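Local coordinates for protein type VI secretion system component (Escherichia coli O6, PDB 2P5Z) that is a component of the type VI secretion system, probably part of its cell-puncturing spike, and resembles the bacteriophage T4 tail proteins gp27 and gp5, at residues L154-P159 with F201-S206; S180-W185 with A296-I301; R302-L307 with G372-L377. All coordinates share one frame; numbering follows the deposited sequence.

Contact 1. Residues L154-P159 with F201-S206; sequences LKSEYP and FYDDQS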
# COMPACT_ATOMS: atom_id res chain seq x y z
N LEU A 154 -26.06 -18.57 -14.55
CA LEU A 154 -26.52 -17.29 -14.08
C LEU A 154 -28.04 -17.26 -14.06
O LEU A 154 -28.69 -17.86 -14.91
CB LEU A 154 -25.94 -16.20 -14.96
CG LEU A 154 -24.41 -16.30 -15.03
CD1 LEU A 154 -23.87 -15.28 -15.99
CD2 LEU A 154 -23.77 -16.12 -13.65
N LYS A 155 -28.61 -16.61 -13.05
CA LYS A 155 -30.06 -16.51 -12.96
C LYS A 155 -30.53 -15.20 -13.57
O LYS A 155 -31.53 -15.18 -14.29
CB LYS A 155 -30.54 -16.65 -11.51
CG LYS A 155 -30.64 -18.08 -11.02
CD LYS A 155 -31.78 -18.84 -11.68
CE LYS A 155 -31.50 -20.33 -11.69
NZ LYS A 155 -30.36 -20.64 -12.59
N SER A 156 -29.80 -14.13 -13.28
CA SER A 156 -30.07 -12.83 -13.88
C SER A 156 -29.65 -12.74 -15.34
O SER A 156 -28.84 -13.55 -15.82
CB SER A 156 -29.40 -11.72 -13.07
OG SER A 156 -30.15 -11.44 -11.91
N GLU A 157 -30.20 -11.76 -16.06
CA GLU A 157 -29.85 -11.52 -17.46
C GLU A 157 -28.95 -10.31 -17.57
O GLU A 157 -29.17 -9.30 -16.91
CB GLU A 157 -31.10 -11.33 -18.32
CG GLU A 157 -31.83 -12.63 -18.62
CD GLU A 157 -32.90 -12.48 -19.69
OE1 GLU A 157 -34.02 -12.02 -19.36
OE2 GLU A 157 -32.62 -12.83 -20.86
N TYR A 158 -27.92 -10.42 -18.40
CA TYR A 158 -26.91 -9.37 -18.46
C TYR A 158 -26.96 -8.65 -19.79
O TYR A 158 -26.86 -9.28 -20.84
CB TYR A 158 -25.51 -9.92 -18.13
CG TYR A 158 -25.49 -10.43 -16.72
CD1 TYR A 158 -25.73 -11.77 -16.44
CD2 TYR A 158 -25.29 -9.56 -15.66
CE1 TYR A 158 -25.77 -12.22 -15.14
CE2 TYR A 158 -25.32 -10.01 -14.37
CZ TYR A 158 -25.56 -11.34 -14.12
OH TYR A 158 -25.59 -11.77 -12.82
N PRO A 159 -27.14 -7.33 -19.74
CA PRO A 159 -27.18 -6.46 -20.90
C PRO A 159 -25.91 -6.53 -21.73
O PRO A 159 -24.84 -6.80 -21.20
CB PRO A 159 -27.34 -5.07 -20.29
CG PRO A 159 -28.02 -5.32 -18.97
CD PRO A 159 -27.38 -6.59 -18.49
N PHE A 201 -19.52 -20.33 -12.46
CA PHE A 201 -19.97 -18.98 -12.19
C PHE A 201 -21.43 -18.98 -11.76
O PHE A 201 -22.24 -19.76 -12.28
CB PHE A 201 -19.83 -18.09 -13.43
CG PHE A 201 -18.41 -17.97 -13.97
CD1 PHE A 201 -17.56 -16.96 -13.50
CD2 PHE A 201 -17.95 -18.82 -14.96
CE1 PHE A 201 -16.27 -16.81 -14.01
CE2 PHE A 201 -16.67 -18.68 -15.47
CZ PHE A 201 -15.82 -17.66 -14.99
N TYR A 202 -21.77 -18.11 -10.81
CA TYR A 202 -23.14 -17.97 -10.31
C TYR A 202 -23.37 -16.53 -9.89
O TYR A 202 -22.41 -15.81 -9.61
CB TYR A 202 -23.39 -18.83 -9.07
CG TYR A 202 -23.11 -20.30 -9.21
CD1 TYR A 202 -24.04 -21.15 -9.79
CD2 TYR A 202 -21.91 -20.83 -8.77
CE1 TYR A 202 -23.80 -22.50 -9.89
CE2 TYR A 202 -21.65 -22.16 -8.89
CZ TYR A 202 -22.59 -23.00 -9.45
OH TYR A 202 -22.32 -24.34 -9.59
N ASP A 203 -24.64 -16.14 -9.80
CA ASP A 203 -25.03 -14.82 -9.33
C ASP A 203 -26.06 -14.80 -8.20
O ASP A 203 -26.43 -13.72 -7.71
CB ASP A 203 -25.45 -13.90 -10.49
CG ASP A 203 -26.60 -14.46 -11.35
OD1 ASP A 203 -27.46 -15.22 -10.86
OD2 ASP A 203 -26.65 -14.09 -12.55
N ASP A 204 -26.51 -15.98 -7.77
CA ASP A 204 -27.45 -16.05 -6.65
C ASP A 204 -27.29 -17.29 -5.76
O ASP A 204 -26.49 -18.18 -6.04
CB ASP A 204 -28.90 -15.93 -7.14
CG ASP A 204 -29.43 -17.22 -7.74
OD1 ASP A 204 -28.65 -18.02 -8.32
OD2 ASP A 204 -30.66 -17.44 -7.66
N GLN A 205 -28.12 -17.33 -4.72
CA GLN A 205 -28.17 -18.41 -3.74
C GLN A 205 -28.45 -19.83 -4.28
O GLN A 205 -28.17 -20.81 -3.60
CB GLN A 205 -29.15 -18.04 -2.64
CG GLN A 205 -29.98 -16.83 -3.03
CD GLN A 205 -29.97 -15.78 -1.95
OE1 GLN A 205 -29.96 -14.58 -2.24
NE2 GLN A 205 -29.98 -16.21 -0.70
N SER A 206 -28.96 -19.93 -5.50
CA SER A 206 -29.17 -21.23 -6.12
C SER A 206 -27.86 -21.85 -6.63
O SER A 206 -27.85 -22.95 -7.18
CB SER A 206 -30.19 -21.12 -7.25
OG SER A 206 -29.67 -20.35 -8.32
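Leu154 and Tyr202 run closest in backbone terms, their CA atoms 5.1 Å apart, just where the parallel strands 150-153 and 196-202 give out. Up to this point main-chain hydrogen bonds hold the pair, Phe201 bonding to Val151 and Asn153; beyond it 154-159 has no regular structure, 203-204 is loop before a 3-10 turn begins at Gln205, and a side chain takes over. Asp203 CG stands between the backbone N and the carbonyl carbon (chi1 56°), and the carboxylate faces the loop 154-159. Asp203 OD1 accepts Lys155 N at 2.8 Å in a nearly straight bond (163°), while Asp203 OD2 takes Ser156 N at 3.2 Å along a more bent path; both amides come in on the syn side. The anti side of OD2 receives the hydroxyl of Tyr158, tip to tip, with Tyr158 OH 2.6 Å from Asp203 OD2 and the ring turned 45° from the carboxylate plane. Ser156 N and Tyr158 OH reach OD2 from the same face of that plane. With Lys155 N on OD1, three donors hold this buried acid. Leu154 crosses it at about a right angle, and Leu154 CD2 packs on Tyr202 C (3.8 Å). On the more exposed side, Lys155 CG is 3.4 Å from Asp204 OD1, which also accepts Ser206 OG; Lys155 NZ stays 5.3 Å from Asp204 OD1, not in contact. Such a carboxylate gripping consecutive loop amides links the chains past the strand ends, at one edge of the small mixed sheet of strands 150-153, 196-202 and 185-191 in this phage-tail-hub-like region.

Contact 2. Residues S180-W185 with A296-I301; sequences SEVGIW and AFYARI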
# COMPACT_ATOMS: atom_id res chain seq x y z
N SER A 180 -17.17 -8.72 -10.48
CA SER A 180 -17.52 -8.18 -9.17
C SER A 180 -18.41 -6.95 -9.23
O SER A 180 -19.28 -6.78 -8.37
CB SER A 180 -16.28 -7.88 -8.33
OG SER A 180 -15.70 -6.66 -8.72
N GLU A 181 -18.19 -6.10 -10.24
CA GLU A 181 -18.95 -4.86 -10.43
C GLU A 181 -20.43 -5.17 -10.65
O GLU A 181 -21.30 -4.40 -10.29
CB GLU A 181 -18.39 -4.04 -11.59
CG GLU A 181 -17.38 -2.96 -11.18
CD GLU A 181 -16.37 -2.59 -12.27
OE1 GLU A 181 -16.45 -3.14 -13.38
OE2 GLU A 181 -15.48 -1.77 -12.00
N VAL A 182 -20.69 -6.36 -11.19
CA VAL A 182 -22.02 -6.81 -11.52
C VAL A 182 -22.44 -7.93 -10.53
O VAL A 182 -23.58 -8.41 -10.55
CB VAL A 182 -21.97 -7.25 -13.00
CG1 VAL A 182 -22.17 -8.73 -13.18
CG2 VAL A 182 -22.88 -6.39 -13.86
N GLY A 183 -21.52 -8.31 -9.65
CA GLY A 183 -21.83 -9.20 -8.55
C GLY A 183 -21.93 -10.68 -8.89
O GLY A 183 -22.64 -11.43 -8.21
N ILE A 184 -21.25 -11.10 -9.95
CA ILE A 184 -21.16 -12.51 -10.30
C ILE A 184 -20.00 -13.10 -9.51
O ILE A 184 -18.98 -12.43 -9.30
CB ILE A 184 -20.94 -12.73 -11.84
CG1 ILE A 184 -22.20 -12.38 -12.63
CG2 ILE A 184 -20.59 -14.19 -12.19
CD1 ILE A 184 -21.96 -12.33 -14.14
N TRP A 185 -20.16 -14.33 -9.05
CA TRP A 185 -19.10 -14.98 -8.31
C TRP A 185 -18.79 -16.35 -8.86
O TRP A 185 -19.59 -16.94 -9.59
CB TRP A 185 -19.43 -15.07 -6.83
CG TRP A 185 -20.73 -15.71 -6.49
CD1 TRP A 185 -21.95 -15.10 -6.41
CD2 TRP A 185 -20.94 -17.08 -6.14
NE1 TRP A 185 -22.92 -16.01 -6.05
CE2 TRP A 185 -22.32 -17.23 -5.88
CE3 TRP A 185 -20.11 -18.19 -6.04
CZ2 TRP A 185 -22.89 -18.46 -5.51
CZ3 TRP A 185 -20.67 -19.42 -5.66
CH2 TRP A 185 -22.05 -19.54 -5.40
N ALA A 296 -29.92 0.42 -9.99
CA ALA A 296 -31.15 -0.35 -9.59
C ALA A 296 -31.14 -1.49 -8.53
O ALA A 296 -31.33 -1.18 -7.36
CB ALA A 296 -32.16 -0.64 -10.74
N PHE A 297 -30.88 -2.76 -8.84
CA PHE A 297 -29.69 -3.35 -9.50
C PHE A 297 -28.30 -3.02 -9.01
O PHE A 297 -27.78 -3.77 -8.20
CB PHE A 297 -29.72 -3.61 -11.00
CG PHE A 297 -28.75 -4.70 -11.39
CD1 PHE A 297 -29.10 -6.04 -11.21
CD2 PHE A 297 -27.46 -4.40 -11.82
CE1 PHE A 297 -28.20 -7.06 -11.51
CE2 PHE A 297 -26.55 -5.42 -12.11
CZ PHE A 297 -26.92 -6.75 -11.96
N TYR A 298 -27.68 -1.98 -9.54
CA TYR A 298 -26.35 -1.61 -9.07
C TYR A 298 -26.42 -1.19 -7.60
O TYR A 298 -25.48 -1.42 -6.83
CB TYR A 298 -25.75 -0.50 -9.92
CG TYR A 298 -25.00 -1.00 -11.12
CD1 TYR A 298 -23.78 -1.66 -10.98
CD2 TYR A 298 -25.49 -0.81 -12.42
CE1 TYR A 298 -23.07 -2.12 -12.08
CE2 TYR A 298 -24.79 -1.26 -13.53
CZ TYR A 298 -23.58 -1.92 -13.35
OH TYR A 298 -22.87 -2.37 -14.43
N ALA A 299 -27.54 -0.58 -7.22
CA ALA A 299 -27.81 -0.24 -5.84
C ALA A 299 -28.14 -1.50 -5.03
O ALA A 299 -27.85 -1.57 -3.84
CB ALA A 299 -28.96 0.77 -5.76
N ARG A 300 -28.74 -2.49 -5.69
CA ARG A 300 -29.11 -3.75 -5.04
C ARG A 300 -27.87 -4.60 -4.78
O ARG A 300 -27.73 -5.14 -3.68
CB ARG A 300 -30.12 -4.52 -5.88
CG ARG A 300 -30.88 -5.60 -5.11
CD ARG A 300 -30.42 -6.99 -5.46
NE ARG A 300 -30.97 -7.46 -6.73
CZ ARG A 300 -30.39 -8.37 -7.50
NH1 ARG A 300 -29.24 -8.91 -7.14
NH2 ARG A 300 -30.95 -8.75 -8.64
N ILE A 301 -27.00 -4.71 -5.78
CA ILE A 301 -25.72 -5.40 -5.67
C ILE A 301 -24.86 -4.76 -4.59
O ILE A 301 -24.32 -5.46 -3.73
CB ILE A 301 -24.94 -5.44 -7.04
CG1 ILE A 301 -25.66 -6.28 -8.10
CG2 ILE A 301 -23.50 -5.94 -6.86
CD1 ILE A 301 -26.05 -7.67 -7.67
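Van der Waals packing, much of it against backbone carbonyls, joins Glu181 and Val182, with Gly183 just past the end of helix 171-182, to the N-cap residue Phe297 and to Tyr298 and Ile301 in the first turn of helix 298-308. Phe297 has its CG anti to the backbone N (chi1 -156°), and the ring reaches Val182: Phe297 CE2 lies 4.2 Å from Val182 CG2, and the two side chains run at a slant to each other. Ile301 CG1 supports one face of that ring toward its rim, and Ile301 N bonds to Phe297 O within the same turn. The Tyr298 ring presents its edge to the backbone, with Tyr298 CE1 3.4 Å from Glu181 O and the oxygen near the ring plane. Gly183 is the C-prime residue of a Schellman motif closing the first helix. Its positive phi (79°) by itself favours glycine; Ile301 CG2 lies 4.0 Å from Gly183 CA. Ile301 CG1 also sits 3.9 Å from Val182 O. Carbon atoms thus meet the carbonyls of Glu181 and Val182, and the chemistry implies a contact of van der Waals kind, in which any CH-to-oxygen attraction would be a minor part.

Contact 3. Residues R302-L307 with G372-L377; sequences RHERYL and GYRPAL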
# COMPACT_ATOMS: atom_id res chain seq x y z
N ARG A 302 -24.76 -3.43 -4.59
CA ARG A 302 -23.90 -2.73 -3.62
C ARG A 302 -24.42 -2.80 -2.18
O ARG A 302 -23.64 -2.68 -1.23
CB ARG A 302 -23.61 -1.28 -4.05
CG ARG A 302 -24.73 -0.28 -3.75
CD ARG A 302 -24.24 1.16 -3.82
NE ARG A 302 -22.82 1.23 -3.48
CZ ARG A 302 -22.25 2.22 -2.79
NH1 ARG A 302 -22.99 3.24 -2.34
NH2 ARG A 302 -20.95 2.19 -2.55
N HIS A 303 -25.71 -3.04 -2.02
CA HIS A 303 -26.29 -3.21 -0.70
C HIS A 303 -26.00 -4.62 -0.17
O HIS A 303 -25.63 -4.78 0.99
CB HIS A 303 -27.79 -2.96 -0.73
CG HIS A 303 -28.43 -2.98 0.63
ND1 HIS A 303 -29.46 -3.85 0.95
CD2 HIS A 303 -28.16 -2.27 1.75
CE1 HIS A 303 -29.81 -3.65 2.21
NE2 HIS A 303 -29.04 -2.70 2.71
N GLU A 304 -26.19 -5.62 -1.02
CA GLU A 304 -25.87 -7.01 -0.70
C GLU A 304 -24.39 -7.18 -0.33
O GLU A 304 -24.04 -8.00 0.52
CB GLU A 304 -26.24 -7.94 -1.85
CG GLU A 304 -27.74 -8.07 -2.13
CD GLU A 304 -28.10 -9.25 -3.05
OE1 GLU A 304 -27.23 -10.10 -3.37
OE2 GLU A 304 -29.27 -9.33 -3.47
N ARG A 305 -23.52 -6.40 -0.97
CA ARG A 305 -22.09 -6.40 -0.67
C ARG A 305 -21.82 -5.82 0.72
O ARG A 305 -20.90 -6.27 1.40
CB ARG A 305 -21.31 -5.64 -1.75
CG ARG A 305 -19.81 -5.92 -1.78
CD ARG A 305 -19.07 -5.01 -2.77
NE ARG A 305 -19.45 -5.27 -4.16
CZ ARG A 305 -19.94 -4.37 -5.01
NH1 ARG A 305 -20.26 -4.74 -6.24
NH2 ARG A 305 -20.11 -3.10 -4.64
N TYR A 306 -22.60 -4.81 1.12
CA TYR A 306 -22.50 -4.22 2.46
C TYR A 306 -22.94 -5.21 3.53
O TYR A 306 -22.28 -5.34 4.57
CB TYR A 306 -23.29 -2.91 2.58
CG TYR A 306 -22.56 -1.70 2.04
CD1 TYR A 306 -21.17 -1.58 2.18
CD2 TYR A 306 -23.26 -0.67 1.39
CE1 TYR A 306 -20.50 -0.46 1.67
CE2 TYR A 306 -22.59 0.44 0.90
CZ TYR A 306 -21.21 0.54 1.04
OH TYR A 306 -20.55 1.65 0.55
N LEU A 307 -24.04 -5.91 3.26
CA LEU A 307 -24.54 -6.98 4.11
C LEU A 307 -23.53 -8.14 4.23
O LEU A 307 -23.37 -8.72 5.31
CB LEU A 307 -25.89 -7.47 3.60
CG LEU A 307 -27.19 -6.91 4.20
CD1 LEU A 307 -27.08 -5.49 4.78
CD2 LEU A 307 -28.35 -6.99 3.20
N GLY A 372 -27.52 -12.37 -1.06
CA GLY A 372 -26.63 -13.49 -1.44
C GLY A 372 -25.16 -13.11 -1.33
O GLY A 372 -24.83 -11.99 -0.92
N TYR A 373 -24.28 -14.04 -1.69
CA TYR A 373 -22.84 -13.76 -1.65
C TYR A 373 -22.48 -12.79 -2.77
O TYR A 373 -23.03 -12.88 -3.86
CB TYR A 373 -21.98 -15.03 -1.75
CG TYR A 373 -20.50 -14.72 -1.90
CD1 TYR A 373 -19.73 -14.33 -0.81
CD2 TYR A 373 -19.88 -14.77 -3.15
CE1 TYR A 373 -18.38 -14.01 -0.96
CE2 TYR A 373 -18.55 -14.45 -3.31
CZ TYR A 373 -17.80 -14.08 -2.22
OH TYR A 373 -16.48 -13.77 -2.44
N ARG A 374 -21.58 -11.85 -2.47
CA ARG A 374 -21.07 -10.89 -3.43
C ARG A 374 -19.59 -10.67 -3.12
O ARG A 374 -19.24 -10.44 -1.96
CB ARG A 374 -21.79 -9.54 -3.32
CG ARG A 374 -23.29 -9.53 -3.59
CD ARG A 374 -23.67 -9.89 -5.03
NE ARG A 374 -25.06 -10.33 -5.10
CZ ARG A 374 -25.54 -11.15 -6.03
NH1 ARG A 374 -24.75 -11.65 -6.99
NH2 ARG A 374 -26.83 -11.50 -5.98
N PRO A 375 -18.71 -10.72 -4.13
CA PRO A 375 -17.29 -10.53 -3.91
C PRO A 375 -16.93 -9.08 -3.69
O PRO A 375 -17.72 -8.19 -3.98
CB PRO A 375 -16.65 -11.02 -5.23
CG PRO A 375 -17.75 -11.61 -6.02
CD PRO A 375 -19.01 -11.01 -5.54
N ALA A 376 -15.72 -8.85 -3.18
CA ALA A 376 -15.20 -7.51 -3.06
C ALA A 376 -15.04 -6.86 -4.44
O ALA A 376 -14.65 -7.50 -5.43
CB ALA A 376 -13.85 -7.52 -2.29
N LEU A 377 -15.37 -5.58 -4.47
CA LEU A 377 -15.32 -4.73 -5.64
C LEU A 377 -13.85 -4.43 -5.94
O LEU A 377 -13.17 -3.84 -5.12
CB LEU A 377 -16.07 -3.46 -5.25
CG LEU A 377 -16.73 -2.44 -6.17
CD1 LEU A 377 -15.72 -1.38 -6.59
CD2 LEU A 377 -17.39 -3.13 -7.35
O HOH W 1 -19.82 -7.58 -5.55
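Glu304 and Arg374 form a salt bridge from helix 298-308 to the loop between strands 359-366 and 387-391: Arg374 grips side-on, with NE 2.8 Å and NH2 3.0 Å from the single oxygen Glu304 OE1. OE1 lies in the guanidinium plane, whereas both nitrogens reach it from one face of the carboxylate, NE from 40° above that plane; the two flat groups are 33° apart. Gly372 N adds a weak bond to the same OE1. At the next residue, Arg305 bends at chi3 (-65°), which sets NE near the loop, and Arg305 NE makes a weak 3.4 Å bond to Pro375 O. A water bridges the same two atoms, accepting from Arg305 NE and donating to Pro375 O, 2.7 Å from each. Leu377 lies over one face of the guanidinium, with CD2 3.5 Å from Arg305 NH1. Further out, Arg374 NH1 bonds to Asp203 O and probably to Gly183 O, Arg305 NH1 bonds to Ser180 O, and Asn308 ties down the backbone of Gly372 and Arg374. Because Glu304 is buried and its OE1 meets two guanidinium nitrogens and an amide, the surroundings would be expected to stabilise the carboxylate anion, balanced chiefly by Arg374, with Arg300 at longer, weak range.

In the fold
Along the chain, the loop 154-159 comes first and closes with 201-206 as contact 1, returning across 41 residues that include helix 171-182 and its end at 180-185. Contact 2 opens inside that span and ends beyond it, at 296-301, so the two cross; its own long span includes the unmodelled residues 240-293. Contact 3 starts directly afterwards on the same helix 298-308 and closes at 372-377, in series with both others. The three are physically joined: Tyr202 O meets Trp185 N between contacts 1 and 2, and Arg374 reaches both from contact 3. Together they tie the small sheet, two helices and the segment preceding strand 387-391.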